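Local coordinates for LP04448p (Drosophila melanogaster, PDB 2QK2), which probably binds tubulin through its TOG domains, as XMAP215-family proteins do, and probably takes part in tracking microtubule plus ends, at residues A[107-111]-A[112-116]. Residues are numbered along the deposited sequence; the frame is centred on the assembly and turned at random.
Sequences FKEKK and PNVVT
This is the turn between two helices of the HEAT-repeat TOG domain: helix 93-105 has ended, and helix 112-126 starts at Pro-112 with Lys-111 as N-cap residue. The carbonyl of Lys-111 opens the new helix. Its O takes the N-H of Val-115 at 3.0 Å from N, within the carbonyl plane and nearly straight (165° at the hydrogen), and a weak, bent bond from Val-114 N. Pro-112, with no N-H to give, suits the first turn; its ring CD lies 3.8 Å from Lys-111 CG.

Ahead of the cap, the side chain of Glu-109 reaches forward along the loop. The bend at chi2 (59°) swings the carboxylate round until OE1 receives Lys-111 N at 2.9 Å through its anti lone pair, which ties the loop together just before the helix. The same side chain lays its CG 3.7 Å from Val-114 CG1, the two crossing at about a right angle, and both residues also touch Val-71 of helix 71-88.

Val-115 splits its methyls between the loop backbone and Phe-107: CG2 sits 3.5 Å from Glu-109 O, while CG1 meets Phe-107 CE2 at 4.2 Å; both valine and phenylalanine reach Glu-152 of helix 147-161. At the first residue of the helix, Pro-112 O is gripped twice by Thr-116, one turn further on, whose N and OG1 approach from opposite faces of the carbonyl plane, OG1 at 3.0 Å from that O.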
loop_
_atom_site.group_PDB
_atom_site.type_symbol
_atom_site.label_atom_id
_atom_site.label_comp_id
_atom_site.label_asym_id
_atom_site.label_seq_id
_atom_site.Cartn_x
_atom_site.Cartn_y
_atom_site.Cartn_z
ATOM N N PHE A 107 6.731 -0.823 7.778
ATOM C CA PHE A 107 5.812 -0.148 8.686
ATOM C C PHE A 107 6.272 -0.283 10.135
ATOM O O PHE A 107 5.565 0.118 11.058
ATOM C CB PHE A 107 4.379 -0.671 8.519
ATOM C CG PHE A 107 3.613 0.025 7.424
ATOM C CD1 PHE A 107 3.069 -0.695 6.368
ATOM C CD2 PHE A 107 3.468 1.410 7.438
ATOM C CE1 PHE A 107 2.392 -0.044 5.338
ATOM C CE2 PHE A 107 2.793 2.069 6.413
ATOM C CZ PHE A 107 2.253 1.340 5.360
ATOM N N LYS A 108 7.459 -0.852 10.337
ATOM C CA LYS A 108 8.012 -0.971 11.682
ATOM C C LYS A 108 8.465 0.442 12.054
ATOM O O LYS A 108 8.585 0.784 13.230
ATOM C CB LYS A 108 9.211 -1.922 11.703
ATOM C CG LYS A 108 10.322 -1.502 10.763
ATOM C CD LYS A 108 11.587 -2.323 10.960
ATOM C CE LYS A 108 12.644 -1.922 9.936
ATOM N NZ LYS A 108 12.838 -0.435 9.895
ATOM N N GLU A 109 8.711 1.256 11.030
ATOM C CA GLU A 109 9.125 2.642 11.216
ATOM C C GLU A 109 7.872 3.442 11.564
ATOM O O GLU A 109 6.899 3.430 10.812
ATOM C CB GLU A 109 9.753 3.175 9.925
ATOM C CG GLU A 109 10.022 4.669 9.929
ATOM C CD GLU A 109 10.951 5.080 11.051
ATOM O OE1 GLU A 109 10.490 5.771 11.983
ATOM O OE2 GLU A 109 12.139 4.704 11.003
ATOM N N LYS A 110 7.898 4.150 12.688
ATOM C CA LYS A 110 6.727 4.906 13.118
ATOM C C LYS A 110 6.714 6.403 12.829
ATOM O O LYS A 110 5.696 7.057 13.043
ATOM C CB LYS A 110 6.485 4.673 14.610
ATOM C CG LYS A 110 6.312 3.202 14.971
ATOM C CD LYS A 110 5.907 3.013 16.428
ATOM C CE LYS A 110 4.506 3.551 16.682
ATOM N NZ LYS A 110 4.034 3.269 18.071
ATOM N N LYS A 111 7.818 6.961 12.349
ATOM C CA LYS A 111 7.810 8.386 12.050
ATOM C C LYS A 111 6.644 8.626 11.090
ATOM O O LYS A 111 6.602 8.069 9.995
ATOM C CB LYS A 111 9.132 8.822 11.418
ATOM C CG LYS A 111 9.315 10.337 11.409
ATOM C CD LYS A 111 10.784 10.714 11.538
ATOM C CE LYS A 111 10.955 12.185 11.891
ATOM N NZ LYS A 111 12.396 12.559 12.061
ATOM N N PRO A 112 5.679 9.465 11.495
ATOM C CA PRO A 112 4.496 9.781 10.686
ATOM C C PRO A 112 4.722 10.159 9.223
ATOM O O PRO A 112 3.928 9.783 8.354
ATOM C CB PRO A 112 3.814 10.895 11.490
ATOM C CG PRO A 112 4.959 11.546 12.206
ATOM C CD PRO A 112 5.762 10.359 12.664
ATOM N N ASN A 113 5.788 10.899 8.939
ATOM C CA ASN A 113 6.057 11.294 7.561
ATOM C C ASN A 113 6.401 10.097 6.688
ATOM O O ASN A 113 6.036 10.057 5.514
ATOM C CB ASN A 113 7.171 12.331 7.521
ATOM C CG ASN A 113 6.761 13.617 8.195
ATOM O OD1 ASN A 113 6.625 13.674 9.422
ATOM N ND2 ASN A 113 6.533 14.657 7.397
ATOM N N VAL A 114 7.099 9.126 7.267
ATOM C CA VAL A 114 7.457 7.916 6.544
ATOM C C VAL A 114 6.188 7.083 6.370
ATOM O O VAL A 114 5.930 6.552 5.290
ATOM C CB VAL A 114 8.505 7.083 7.312
ATOM C CG1 VAL A 114 8.658 5.699 6.667
ATOM C CG2 VAL A 114 9.841 7.800 7.302
ATOM N N VAL A 115 5.395 6.980 7.436
ATOM C CA VAL A 115 4.158 6.209 7.389
ATOM C C VAL A 115 3.239 6.712 6.274
ATOM O O VAL A 115 2.693 5.917 5.504
ATOM C CB VAL A 115 3.409 6.258 8.753
ATOM C CG1 VAL A 115 2.037 5.598 8.626
ATOM C CG2 VAL A 115 4.228 5.525 9.823
ATOM N N THR A 116 3.077 8.026 6.179
ATOM C CA THR A 116 2.231 8.607 5.143
ATOM C C THR A 116 2.727 8.230 3.740
ATOM O O THR A 116 1.936 7.848 2.875
ATOM C CB THR A 116 2.189 10.143 5.264
ATOM O OG1 THR A 116 1.621 10.499 6.529
ATOM C CG2 THR A 116 1.348 10.751 4.149
#